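PDB 5GMX: carboxylesterase, which hydrolyses carboxylic ester bonds as a family VIII carboxylesterase of beta-lactamase-like fold and also cleaves oxyimino cephalosporins. Local coordinates for residues E14-K17 against V18-F22; V172-V176 against T177-K181; D237-Y240 against C241-H245; A250-A253 against N254-A257; R319-G323 against F324-K328. All blocks are in the same frame, centred on the assembly; numbering follows the deposited sequence.

Contact 1. Residues E14-K17 against V18-F22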
loop_
_atom_site.group_PDB
_atom_site.type_symbol
_atom_site.label_atom_id
_atom_site.label_comp_id
_atom_site.label_asym_id
_atom_site.label_seq_id
_atom_site.Cartn_x
_atom_site.Cartn_y
_atom_site.Cartn_z
ATOM N N GLU A 14 -27.054 -1.932 9.190
ATOM C CA GLU A 14 -27.039 -2.950 8.145
ATOM C C GLU A 14 -25.690 -3.668 8.043
ATOM O O GLU A 14 -25.586 -4.695 7.377
ATOM C CB GLU A 14 -27.391 -2.335 6.787
ATOM C CG GLU A 14 -26.444 -1.231 6.328
ATOM C CD GLU A 14 -26.806 0.157 6.845
ATOM O OE1 GLU A 14 -26.381 1.147 6.201
ATOM O OE2 GLU A 14 -27.486 0.266 7.894
ATOM N N PHE A 15 -24.666 -3.158 8.722
ATOM C CA PHE A 15 -23.353 -3.793 8.652
ATOM C C PHE A 15 -22.932 -4.426 9.969
ATOM O O PHE A 15 -21.745 -4.684 10.180
ATOM C CB PHE A 15 -22.292 -2.785 8.196
ATOM C CG PHE A 15 -22.371 -2.460 6.742
ATOM C CD1 PHE A 15 -21.901 -3.355 5.800
ATOM C CD2 PHE A 15 -22.941 -1.277 6.311
ATOM C CE1 PHE A 15 -21.988 -3.074 4.450
ATOM C CE2 PHE A 15 -23.027 -0.987 4.962
ATOM C CZ PHE A 15 -22.553 -1.886 4.033
ATOM N N THR A 16 -23.913 -4.709 10.826
ATOM C CA THR A 16 -23.655 -5.300 12.143
ATOM C C THR A 16 -22.824 -6.577 12.081
ATOM O O THR A 16 -21.956 -6.796 12.932
ATOM C CB THR A 16 -24.987 -5.626 12.874
ATOM O OG1 THR A 16 -25.768 -4.436 12.990
ATOM C CG2 THR A 16 -24.735 -6.198 14.266
ATOM N N LYS A 17 -23.068 -7.404 11.067
ATOM C CA LYS A 17 -22.315 -8.642 10.894
ATOM C C LYS A 17 -20.812 -8.362 10.829
ATOM O O LYS A 17 -20.006 -9.067 11.450
ATOM C CB LYS A 17 -22.788 -9.391 9.644
ATOM C CG LYS A 17 -24.211 -9.939 9.784
ATOM C CD LYS A 17 -24.722 -10.574 8.498
ATOM C CE LYS A 17 -26.250 -10.514 8.426
ATOM N NZ LYS A 17 -26.930 -11.254 9.535
ATOM N N VAL A 18 -20.444 -7.306 10.108
ATOM C CA VAL A 18 -19.040 -6.930 9.999
ATOM C C VAL A 18 -18.479 -6.674 11.387
ATOM O O VAL A 18 -17.420 -7.210 11.743
ATOM C CB VAL A 18 -18.842 -5.683 9.126
ATOM C CG1 VAL A 18 -17.356 -5.339 9.022
ATOM C CG2 VAL A 18 -19.451 -5.903 7.755
ATOM N N ARG A 19 -19.227 -5.907 12.186
ATOM C CA ARG A 19 -18.799 -5.602 13.544
ATOM C C ARG A 19 -18.529 -6.902 14.288
ATOM O O ARG A 19 -17.456 -7.076 14.890
ATOM C CB ARG A 19 -19.854 -4.782 14.284
ATOM C CG ARG A 19 -19.420 -4.347 15.676
ATOM C CD ARG A 19 -20.521 -3.585 16.391
ATOM N NE ARG A 19 -20.062 -3.006 17.651
ATOM C CZ ARG A 19 -19.756 -3.710 18.740
ATOM N NH1 ARG A 19 -19.851 -5.038 18.739
ATOM N NH2 ARG A 19 -19.347 -3.083 19.836
ATOM N N ASP A 20 -19.474 -7.837 14.170
ATOM C CA ASP A 20 -19.346 -9.135 14.819
ATOM C C ASP A 20 -18.078 -9.843 14.361
ATOM O O ASP A 20 -17.288 -10.299 15.195
ATOM C CB ASP A 20 -20.581 -10.002 14.551
ATOM C CG ASP A 20 -21.855 -9.420 15.171
ATOM O OD1 ASP A 20 -21.746 -8.608 16.119
ATOM O OD2 ASP A 20 -22.966 -9.778 14.718
ATOM N N ALA A 21 -17.848 -9.872 13.048
ATOM C CA ALA A 21 -16.661 -10.549 12.533
ATOM C C ALA A 21 -15.418 -9.906 13.143
ATOM O O ALA A 21 -14.520 -10.609 13.617
ATOM C CB ALA A 21 -16.615 -10.498 11.024
ATOM N N PHE A 22 -15.403 -8.572 13.192
ATOM C CA PHE A 22 -14.252 -7.868 13.743
ATOM C C PHE A 22 -14.029 -8.361 15.178
ATOM O O PHE A 22 -12.930 -8.828 15.528
ATOM C CB PHE A 22 -14.470 -6.351 13.682
ATOM C CG PHE A 22 -13.249 -5.537 14.034
ATOM C CD1 PHE A 22 -12.118 -5.584 13.237
ATOM C CD2 PHE A 22 -13.250 -4.697 15.133
ATOM C CE1 PHE A 22 -10.997 -4.832 13.549
ATOM C CE2 PHE A 22 -12.127 -3.947 15.453
ATOM C CZ PHE A 22 -11.003 -4.012 14.661
#
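Phe15 meets Val18 at the N terminus of helix 16-27, where Phe15 holds the N-cap position and the first helical turn winds up behind it. The ring edge of Phe15 is touched near the ring plane by a methyl group, CD1 of Phe15 lying 4.0 Å from CG2 of Val18, and the two side chains run side by side in the same direction. The torsion of Val18 explains this: CG1 is anti to the backbone N (chi1 -179°), which turns CG2 back to the ring. Both side chains pack on strand 33-40, Phe15 against Leu38 and Ile40 and Val18 against Phe36, so the helix start is seated on the antiparallel sheet. The carbonyl of Phe15 receives two bonds, both weak, from Val18 N at 2.9 Å and from Arg19 N at 3.4 Å. Thr16 gives the first regular bond, Asp20 N to Thr16 O at 3.0 Å, lying in the carbonyl plane. The methyl CG2 of Thr16 passes 4.0 Å from OD2 of Asp20, while the Thr16 hydroxyl is hydrogen-bonded to the carbonyl of Pro13. Lys17 is exposed and directs its CB away from 18-22, and its NZ stays 6.7 Å from OD2 of Asp20, too far for an ion pair. The backbone of Lys17 continues the i to i+4 helical bonding: Ala21 N donates to Lys17 O at 2.8 Å, with an N-H...O angle of 161°.

Contact 2. Residues V172-V176 against T177-K181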
loop_
_atom_site.group_PDB
_atom_site.type_symbol
_atom_site.label_atom_id
_atom_site.label_comp_id
_atom_site.label_asym_id
_atom_site.label_seq_id
_atom_site.Cartn_x
_atom_site.Cartn_y
_atom_site.Cartn_z
ATOM N N VAL A 172 9.350 8.991 -10.123
ATOM C CA VAL A 172 8.638 9.459 -11.315
ATOM C C VAL A 172 7.659 10.589 -10.948
ATOM O O VAL A 172 7.637 11.681 -11.588
ATOM C CB VAL A 172 7.880 8.316 -12.001
ATOM C CG1 VAL A 172 6.994 8.851 -13.122
ATOM C CG2 VAL A 172 8.868 7.300 -12.544
ATOM N N ALA A 173 6.898 10.334 -9.882
ATOM C CA ALA A 173 5.948 11.323 -9.371
ATOM C C ALA A 173 6.599 12.671 -9.056
ATOM O O ALA A 173 6.042 13.720 -9.379
ATOM C CB ALA A 173 5.250 10.782 -8.125
ATOM N N ARG A 174 7.771 12.628 -8.428
ATOM C CA ARG A 174 8.490 13.830 -8.041
ATOM C C ARG A 174 9.025 14.548 -9.261
ATOM O O ARG A 174 9.033 15.776 -9.298
ATOM C CB ARG A 174 9.648 13.499 -7.091
ATOM C CG ARG A 174 9.234 13.010 -5.720
ATOM C CD ARG A 174 10.443 12.830 -4.803
ATOM N NE ARG A 174 11.107 14.093 -4.483
ATOM C CZ ARG A 174 12.335 14.421 -4.882
ATOM N NH1 ARG A 174 13.044 13.579 -5.620
ATOM N NH2 ARG A 174 12.860 15.595 -4.538
ATOM N N ARG A 175 9.479 13.787 -10.255
ATOM C CA ARG A 175 10.056 14.406 -11.447
ATOM C C ARG A 175 9.021 15.171 -12.253
ATOM O O ARG A 175 9.327 16.251 -12.770
ATOM C CB ARG A 175 10.726 13.377 -12.362
ATOM C CG ARG A 175 11.964 12.712 -11.792
ATOM C CD ARG A 175 13.127 13.669 -11.650
ATOM N NE ARG A 175 14.266 13.007 -11.013
ATOM C CZ ARG A 175 15.476 12.912 -11.554
ATOM N NH1 ARG A 175 15.720 13.456 -12.745
ATOM N NH2 ARG A 175 16.446 12.291 -10.898
ATOM N N VAL A 176 7.799 14.646 -12.368
ATOM C CA VAL A 176 6.817 15.389 -13.169
ATOM C C VAL A 176 6.174 16.543 -12.399
ATOM O O VAL A 176 5.382 17.306 -12.961
ATOM C CB VAL A 176 5.690 14.487 -13.718
ATOM C CG1 VAL A 176 6.287 13.330 -14.511
ATOM C CG2 VAL A 176 4.786 13.988 -12.602
ATOM N N THR A 177 6.488 16.658 -11.112
ATOM C CA THR A 177 6.057 17.817 -10.334
ATOM C C THR A 177 7.269 18.682 -9.942
ATOM O O THR A 177 7.239 19.403 -8.947
ATOM C CB THR A 177 5.270 17.404 -9.067
ATOM O OG1 THR A 177 6.040 16.467 -8.306
ATOM C CG2 THR A 177 3.935 16.762 -9.447
ATOM N N GLY A 178 8.345 18.569 -10.715
ATOM C CA GLY A 178 9.483 19.458 -10.580
ATOM C C GLY A 178 10.327 19.288 -9.333
ATOM O O GLY A 178 11.083 20.194 -8.974
ATOM N N ARG A 179 10.216 18.131 -8.688
ATOM C CA ARG A 179 10.939 17.858 -7.444
ATOM C C ARG A 179 10.720 18.935 -6.379
ATOM O O ARG A 179 11.583 19.188 -5.555
ATOM C CB ARG A 179 12.419 17.713 -7.776
ATOM C CG ARG A 179 12.693 16.437 -8.539
ATOM C CD ARG A 179 13.914 16.617 -9.410
ATOM N NE ARG A 179 15.086 15.894 -8.954
ATOM C CZ ARG A 179 16.209 15.844 -9.660
ATOM N NH1 ARG A 179 16.273 16.476 -10.829
ATOM N NH2 ARG A 179 17.255 15.173 -9.201
ATOM N N THR A 180 9.544 19.550 -6.389
ATOM C CA THR A 180 9.215 20.558 -5.394
ATOM C C THR A 180 8.733 19.918 -4.091
ATOM O O THR A 180 8.837 20.517 -3.027
ATOM C CB THR A 180 8.126 21.503 -5.922
ATOM O OG1 THR A 180 6.982 20.735 -6.317
ATOM C CG2 THR A 180 8.643 22.292 -7.128
ATOM N N LYS A 181 8.207 18.698 -4.175
ATOM C CA LYS A 181 7.671 18.004 -2.996
ATOM C C LYS A 181 8.133 16.553 -2.888
ATOM O O LYS A 181 8.395 15.905 -3.899
ATOM C CB LYS A 181 6.144 18.054 -3.011
ATOM C CG LYS A 181 5.568 19.451 -2.903
ATOM C CD LYS A 181 4.246 19.556 -3.628
ATOM C CE LYS A 181 3.716 20.984 -3.594
ATOM N NZ LYS A 181 3.683 21.508 -2.199
#
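This is a local helix-end contact at the surface, where helix 165-175 stops in a Schellman motif and the chain turns toward helix 183-192. Arg179 N donates to Arg174 O at 2.7 Å and Gly178 N to Arg175 O at 3.2 Å, with Gly178 as the C-prime residue at positive phi. Thr177 N also reaches Arg174 O, so this carbonyl takes two donors, which arrive from opposite faces of its plane. Two arginines then stack across the turn: the guanidinium of Arg175 lies flat on that of Arg179, with planes 5° apart and each CZ over the centre of the other group. The pairing of like charges is probably eased by Glu171 and Glu102, which form salt bridges with Arg175. Arg174 crosses Arg179 at about a right angle, its guanidinium turned 80° against the other and one face over CG of Arg179. A bend at chi3 (66°) swings NE of Arg174 toward Lys181 O, while its NH1 is paired with Glu171. The closing bond is weak: Arg174 NE to Lys181 O, 3.3 Å.

Contact 3. Residues D237-Y240 against C241-H245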
loop_
_atom_site.group_PDB
_atom_site.type_symbol
_atom_site.label_atom_id
_atom_site.label_comp_id
_atom_site.label_asym_id
_atom_site.label_seq_id
_atom_site.Cartn_x
_atom_site.Cartn_y
_atom_site.Cartn_z
ATOM N N ASP A 237 19.401 -14.005 -8.246
ATOM C CA ASP A 237 19.890 -12.670 -7.903
ATOM C C ASP A 237 18.721 -11.741 -7.528
ATOM O O ASP A 237 18.804 -10.992 -6.564
ATOM C CB ASP A 237 20.674 -12.067 -9.076
ATOM C CG ASP A 237 22.112 -12.599 -9.191
ATOM O OD1 ASP A 237 22.545 -13.455 -8.385
ATOM O OD2 ASP A 237 22.811 -12.160 -10.128
ATOM N N ALA A 238 17.634 -11.803 -8.294
ATOM C CA ALA A 238 16.475 -10.932 -8.070
ATOM C C ALA A 238 15.820 -11.153 -6.701
ATOM O O ALA A 238 15.637 -10.209 -5.919
ATOM C CB ALA A 238 15.456 -11.127 -9.181
ATOM N N LEU A 239 15.478 -12.403 -6.409
ATOM C CA LEU A 239 14.818 -12.736 -5.149
ATOM C C LEU A 239 15.726 -12.401 -3.975
ATOM O O LEU A 239 15.296 -11.806 -2.970
ATOM C CB LEU A 239 14.431 -14.217 -5.129
ATOM C CG LEU A 239 13.967 -14.805 -3.792
ATOM C CD1 LEU A 239 12.762 -14.055 -3.249
ATOM C CD2 LEU A 239 13.679 -16.299 -3.929
ATOM N N TYR A 240 16.995 -12.767 -4.119
ATOM C CA TYR A 240 17.973 -12.520 -3.075
ATOM C C TYR A 240 18.148 -11.031 -2.785
ATOM O O TYR A 240 18.175 -10.622 -1.628
ATOM C CB TYR A 240 19.326 -13.141 -3.440
ATOM C CG TYR A 240 20.386 -12.799 -2.427
ATOM C CD1 TYR A 240 20.451 -13.465 -1.207
ATOM C CD2 TYR A 240 21.299 -11.788 -2.673
ATOM C CE1 TYR A 240 21.411 -13.137 -0.264
ATOM C CE2 TYR A 240 22.262 -11.454 -1.746
ATOM C CZ TYR A 240 22.320 -12.130 -0.546
ATOM O OH TYR A 240 23.292 -11.777 0.363
ATOM N N CYS A 241 18.267 -10.216 -3.826
ATOM C CA CYS A 241 18.451 -8.787 -3.617
ATOM C C CYS A 241 17.188 -8.137 -3.053
ATOM O O CYS A 241 17.261 -7.234 -2.220
ATOM C CB CYS A 241 18.862 -8.103 -4.919
ATOM S SG CYS A 241 20.573 -8.487 -5.443
ATOM N N ALA A 242 16.030 -8.603 -3.504
ATOM C CA ALA A 242 14.770 -8.088 -2.997
ATOM C C ALA A 242 14.543 -8.453 -1.522
ATOM O O ALA A 242 13.838 -7.737 -0.809
ATOM C CB ALA A 242 13.622 -8.592 -3.852
HETATM N N MSE A 243 15.144 -9.554 -1.065
HETATM C CA MSE A 243 14.917 -10.027 0.305
HETATM C C MSE A 243 16.063 -9.776 1.287
HETATM O O MSE A 243 15.880 -9.909 2.495
HETATM C CB MSE A 243 14.610 -11.528 0.302
HETATM C CG MSE A 243 13.255 -11.903 -0.297
HETATM SE SE MSE A 243 11.723 -11.004 0.540
HETATM C CE MSE A 243 11.106 -9.996 -1.001
ATOM N N ALA A 244 17.242 -9.425 0.791
ATOM C CA ALA A 244 18.400 -9.330 1.674
ATOM C C ALA A 244 19.003 -7.935 1.720
ATOM O O ALA A 244 19.839 -7.651 2.581
ATOM C CB ALA A 244 19.458 -10.336 1.251
ATOM N N HIS A 245 18.584 -7.069 0.795
ATOM C CA HIS A 245 19.172 -5.736 0.668
ATOM C C HIS A 245 18.141 -4.604 0.798
ATOM O O HIS A 245 17.728 -4.025 -0.207
ATOM C CB HIS A 245 19.895 -5.593 -0.681
ATOM C CG HIS A 245 21.074 -6.502 -0.845
ATOM N ND1 HIS A 245 21.722 -6.669 -2.052
ATOM C CD2 HIS A 245 21.718 -7.300 0.040
ATOM C CE1 HIS A 245 22.713 -7.530 -1.903
ATOM N NE2 HIS A 245 22.734 -7.925 -0.642
#
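Tyr240 and Ala244 lie one turn apart on helix 237-244, whose backbone runs from regular to weak bonding: Cys241 N to Asp237 O and Ala242 N to Ala238 O are both 2.9 Å and fairly straight (159°), whereas the later bonds from Met243 N and Ala244 N are weak, and His245 is the first residue to leave helical geometry. Tyr240 carries most of the side-chain contact. With CG anti to the backbone N (chi1 175°), its ring runs along the last turn, and CB of Ala244 sits over one face, offset toward the rim and 3.9 Å from the ring centroid, a CH-pi contact. The same ring turns an edge to the face of His245 in an offset edge-to-face pair, with centroids 5.3 Å apart and planes at 78°; CE2 of Tyr240 comes 3.7 Å from NE2 of His245. The imidazole is held from its other nitrogen, ND1, which is hydrogen-bonded to the carbonyl of Pro126. On another side of the helix CD1 of Leu239 packs 3.7 Å from CG of selenomethionine Met243. The chain of Met243 bends at chi2 and chi3, and its side chain lies about 4 Å from the bound phenylmethanesulfonic acid. Aromatic and apolar contacts thus supplement the weakening backbone bonds, and Leu239 packs against the chain of Met243, whose side chain lines the ligand pocket.

Contact 4. Residues A250-A253 against N254-A257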
loop_
_atom_site.group_PDB
_atom_site.type_symbol
_atom_site.label_atom_id
_atom_site.label_comp_id
_atom_site.label_asym_id
_atom_site.label_seq_id
_atom_site.Cartn_x
_atom_site.Cartn_y
_atom_site.Cartn_z
ATOM N N ALA A 250 9.844 -7.008 11.761
ATOM C CA ALA A 250 8.831 -6.328 12.558
ATOM C C ALA A 250 9.494 -5.248 13.395
ATOM O O ALA A 250 8.938 -4.173 13.610
ATOM C CB ALA A 250 8.095 -7.310 13.447
ATOM N N HIS A 251 10.701 -5.548 13.852
ATOM C CA HIS A 251 11.435 -4.685 14.758
ATOM C C HIS A 251 11.658 -3.283 14.194
ATOM O O HIS A 251 11.564 -2.301 14.928
ATOM C CB HIS A 251 12.782 -5.327 15.095
ATOM C CG HIS A 251 13.578 -4.567 16.108
ATOM N ND1 HIS A 251 13.138 -4.361 17.400
ATOM C CD2 HIS A 251 14.786 -3.962 16.022
ATOM C CE1 HIS A 251 14.042 -3.663 18.064
ATOM N NE2 HIS A 251 15.051 -3.407 17.251
ATOM N N ILE A 252 11.948 -3.188 12.896
ATOM C CA ILE A 252 12.324 -1.906 12.301
ATOM C C ILE A 252 11.144 -0.923 12.303
ATOM O O ILE A 252 11.340 0.285 12.383
ATOM C CB ILE A 252 12.872 -2.081 10.861
ATOM C CG1 ILE A 252 13.631 -0.826 10.416
ATOM C CG2 ILE A 252 11.761 -2.443 9.879
ATOM C CD1 ILE A 252 14.847 -0.508 11.258
ATOM N N ALA A 253 9.924 -1.447 12.256
ATOM C CA ALA A 253 8.729 -0.617 12.362
ATOM C C ALA A 253 8.695 0.153 13.688
ATOM O O ALA A 253 8.126 1.242 13.765
ATOM C CB ALA A 253 7.480 -1.472 12.219
ATOM N N ASN A 254 9.315 -0.414 14.722
ATOM C CA ASN A 254 9.329 0.194 16.050
ATOM C C ASN A 254 10.470 1.196 16.224
ATOM O O ASN A 254 10.701 1.711 17.317
ATOM C CB ASN A 254 9.421 -0.896 17.121
ATOM C CG ASN A 254 8.241 -1.866 17.078
ATOM O OD1 ASN A 254 7.102 -1.478 16.800
ATOM N ND2 ASN A 254 8.515 -3.133 17.347
ATOM N N ASP A 255 11.170 1.478 15.132
ATOM C CA ASP A 255 12.270 2.431 15.139
ATOM C C ASP A 255 11.803 3.757 14.563
ATOM O O ASP A 255 11.194 3.794 13.495
ATOM C CB ASP A 255 13.462 1.857 14.363
ATOM C CG ASP A 255 14.623 2.830 14.248
ATOM O OD1 ASP A 255 15.521 2.817 15.117
ATOM O OD2 ASP A 255 14.638 3.615 13.277
ATOM N N ARG A 256 12.055 4.838 15.297
ATOM C CA ARG A 256 11.568 6.162 14.919
ATOM C C ARG A 256 12.148 6.630 13.589
ATOM O O ARG A 256 11.447 7.263 12.806
ATOM C CB ARG A 256 11.871 7.189 16.026
ATOM C CG ARG A 256 11.704 8.657 15.616
ATOM C CD ARG A 256 10.260 9.031 15.232
ATOM N NE ARG A 256 10.213 10.324 14.545
ATOM C CZ ARG A 256 9.208 10.741 13.775
ATOM N NH1 ARG A 256 8.144 9.969 13.574
ATOM N NH2 ARG A 256 9.276 11.925 13.183
ATOM N N ALA A 257 13.418 6.323 13.332
ATOM C CA ALA A 257 14.060 6.766 12.093
ATOM C C ALA A 257 13.356 6.165 10.879
ATOM O O ALA A 257 13.200 6.820 9.848
ATOM C CB ALA A 257 15.547 6.401 12.091
#
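Ile252 touches Asp255 by the end of its longer branch, CD1 of Ile252 lying 4.1 Å from CB of Asp255, and the two side chains pass at a slant. CG1 of Ile252 is anti to the backbone N (chi1 -163°), and the next torsion folds CD1 back to the following turn. The backbone adds two bonds between residues three apart, as in 3-10-like winding: Asn254 N to His251 O at 2.9 Å and Asp255 N to Ile252 O at 3.0 Å. In both, the donor stands well above the carbonyl plane, 53° out of it for Asn254 and 63° for Asp255. CB of Asn254 also rests 3.4 Å from the carbonyl O of His251. The segment is a helix-to-helix junction within the beta-lactamase-like fold: the weakly bonded helix of about 250-253 gives way to Asp255, the N-cap residue of helix 256-260. The carboxylate of Asp255 caps that helix through OD2, which accepts from the backbone N of Trp258. Further out, OD1 of Asn254 accepts from the backbone N of Met216, and Arg256 forms a salt bridge with Asp210. Ala253 packs against Tyr70, a residue of the phenylmethanesulfonic acid pocket, and its carbonyl O accepts from NH1 of Arg259.

Contact 5. Residues R319-G323 against F324-K328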
loop_
_atom_site.group_PDB
_atom_site.type_symbol
_atom_site.label_atom_id
_atom_site.label_comp_id
_atom_site.label_asym_id
_atom_site.label_seq_id
_atom_site.Cartn_x
_atom_site.Cartn_y
_atom_site.Cartn_z
ATOM N N ARG A 319 -1.273 -11.071 -10.624
ATOM C CA ARG A 319 -2.008 -10.308 -11.614
ATOM C C ARG A 319 -1.817 -8.817 -11.341
ATOM O O ARG A 319 -2.523 -8.226 -10.519
ATOM C CB ARG A 319 -3.486 -10.689 -11.586
ATOM C CG ARG A 319 -4.286 -10.113 -12.723
ATOM C CD ARG A 319 -5.731 -10.535 -12.619
ATOM N NE ARG A 319 -6.572 -9.759 -13.521
ATOM C CZ ARG A 319 -7.806 -9.367 -13.241
ATOM N NH1 ARG A 319 -8.362 -9.682 -12.074
ATOM N NH2 ARG A 319 -8.487 -8.667 -14.136
ATOM N N TRP A 320 -0.846 -8.225 -12.030
ATOM C CA TRP A 320 -0.437 -6.846 -11.790
ATOM C C TRP A 320 -1.087 -5.849 -12.743
ATOM O O TRP A 320 -1.129 -6.059 -13.980
ATOM C CB TRP A 320 1.088 -6.703 -11.919
ATOM C CG TRP A 320 1.907 -7.384 -10.866
ATOM C CD1 TRP A 320 2.771 -8.432 -11.051
ATOM C CD2 TRP A 320 1.981 -7.048 -9.475
ATOM N NE1 TRP A 320 3.363 -8.776 -9.862
ATOM C CE2 TRP A 320 2.896 -7.948 -8.877
ATOM C CE3 TRP A 320 1.360 -6.083 -8.674
ATOM C CZ2 TRP A 320 3.202 -7.909 -7.519
ATOM C CZ3 TRP A 320 1.666 -6.045 -7.323
ATOM C CH2 TRP A 320 2.578 -6.956 -6.759
ATOM N N SER A 321 -1.562 -4.754 -12.150
ATOM C CA SER A 321 -1.932 -3.562 -12.892
ATOM C C SER A 321 -0.832 -2.515 -12.711
ATOM O O SER A 321 0.285 -2.844 -12.301
ATOM C CB SER A 321 -3.284 -3.017 -12.418
ATOM O OG SER A 321 -3.217 -2.561 -11.078
ATOM N N ARG A 322 -1.148 -1.248 -12.961
ATOM C CA ARG A 322 -0.155 -0.195 -12.788
ATOM C C ARG A 322 0.009 0.164 -11.313
ATOM O O ARG A 322 -0.284 1.282 -10.895
ATOM C CB ARG A 322 -0.524 1.046 -13.599
ATOM C CG ARG A 322 -0.309 0.893 -15.105
ATOM C CD ARG A 322 -1.558 0.437 -15.825
ATOM N NE ARG A 322 -1.281 0.283 -17.246
ATOM C CZ ARG A 322 -1.645 1.152 -18.178
ATOM N NH1 ARG A 322 -2.342 2.230 -17.843
ATOM N NH2 ARG A 322 -1.333 0.929 -19.449
ATOM N N GLY A 323 0.463 -0.805 -10.526
ATOM C CA GLY A 323 0.766 -0.571 -9.128
ATOM C C GLY A 323 -0.089 -1.355 -8.154
ATOM O O GLY A 323 0.311 -1.568 -7.013
ATOM N N PHE A 324 -1.275 -1.767 -8.588
ATOM C CA PHE A 324 -2.196 -2.479 -7.703
ATOM C C PHE A 324 -2.254 -3.961 -8.007
ATOM O O PHE A 324 -2.145 -4.368 -9.156
ATOM C CB PHE A 324 -3.608 -1.899 -7.809
ATOM C CG PHE A 324 -3.717 -0.474 -7.359
ATOM C CD1 PHE A 324 -3.957 -0.175 -6.023
ATOM C CD2 PHE A 324 -3.587 0.565 -8.269
ATOM C CE1 PHE A 324 -4.080 1.138 -5.600
ATOM C CE2 PHE A 324 -3.700 1.884 -7.858
ATOM C CZ PHE A 324 -3.949 2.170 -6.518
ATOM N N ILE A 325 -2.435 -4.758 -6.963
ATOM C CA ILE A 325 -2.783 -6.159 -7.116
ATOM C C ILE A 325 -4.222 -6.270 -7.605
ATOM O O ILE A 325 -5.132 -5.699 -7.006
ATOM C CB ILE A 325 -2.652 -6.926 -5.788
ATOM C CG1 ILE A 325 -1.202 -6.905 -5.289
ATOM C CG2 ILE A 325 -3.154 -8.356 -5.945
ATOM C CD1 ILE A 325 -1.045 -7.511 -3.897
ATOM N N LEU A 326 -4.425 -6.985 -8.698
ATOM C CA LEU A 326 -5.774 -7.256 -9.175
ATOM C C LEU A 326 -6.247 -8.576 -8.583
ATOM O O LEU A 326 -5.442 -9.468 -8.302
ATOM C CB LEU A 326 -5.831 -7.286 -10.703
ATOM C CG LEU A 326 -5.505 -5.972 -11.422
ATOM C CD1 LEU A 326 -5.668 -6.115 -12.940
ATOM C CD2 LEU A 326 -6.363 -4.840 -10.908
ATOM N N ASN A 327 -7.553 -8.674 -8.373
ATOM C CA ASN A 327 -8.146 -9.788 -7.660
ATOM C C ASN A 327 -7.863 -11.128 -8.325
ATOM O O ASN A 327 -7.835 -11.250 -9.550
ATOM C CB ASN A 327 -9.653 -9.568 -7.519
ATOM C CG ASN A 327 -10.248 -10.333 -6.356
ATOM O OD1 ASN A 327 -9.537 -11.011 -5.614
ATOM N ND2 ASN A 327 -11.549 -10.199 -6.170
ATOM N N LYS A 328 -7.632 -12.124 -7.482
ATOM C CA LYS A 328 -7.395 -13.493 -7.896
ATOM C C LYS A 328 -7.829 -14.415 -6.773
ATOM O O LYS A 328 -7.495 -14.174 -5.608
ATOM C CB LYS A 328 -5.922 -13.726 -8.209
ATOM C CG LYS A 328 -5.603 -15.166 -8.568
ATOM C CD LYS A 328 -4.106 -15.397 -8.615
ATOM C CE LYS A 328 -3.759 -16.832 -8.247
ATOM N NZ LYS A 328 -2.326 -16.939 -7.834
HETATM O O HOH W 1 -3.002 -11.239 -8.143
#
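Arg319 lies across Leu326 at about a right angle, its extended chain bringing one guanidinium face over CB of Leu326, 3.5 Å from the plane and toward the rim. At the edge of the same group NH1 donates to Asn327 O at 3.0 Å, in the guanidinium plane and on a carbonyl lone pair, while NE pairs with Glu305. The arms join strands 317-320 and 325-326 in a hairpin-like turn with a single bridge, Trp320 with Ile325, where Leu326 N donates to Arg319 O at 2.9 Å. CZ3 of Trp320 meets CG1 of Ile325 at 3.6 Å, and both side chains touch His341. In Ser321, chi1 of 65° brings OG to Phe324 O at 2.8 Å, the carbonyl that Ser321 N already bonds at 3.1 Å. Phe324 O is thus gripped by two donors from within the turn, whereas the side chains of Arg319 and Asn327 also bond to residues outside it, which implies polar ties both within the turn and to its surroundings.

How the contacts relate
Each of the five contacts lies within one unbroken segment, so they follow in series along the chain, with none nested or crossed. Contact 1 starts helix 16-27 beside the main sheet. Contact 2, which ends helix 165-175, lies about 42 Å away between centres, on the opposite side of the chain's centre. Contacts 3 and 4 lie on successive helices, 237-244 and 250-253, about 11 Å apart at their nearest atoms. Contact 5 closes the turn between strand 317-320 of the small sheet and 325-326, an outermost strand of the main one. Contact 3 touches the bound phenylmethanesulfonic acid, whereas the side chains of Ile252 in contact 4 and Ile325 in contact 5 each lie about 8 Å from it.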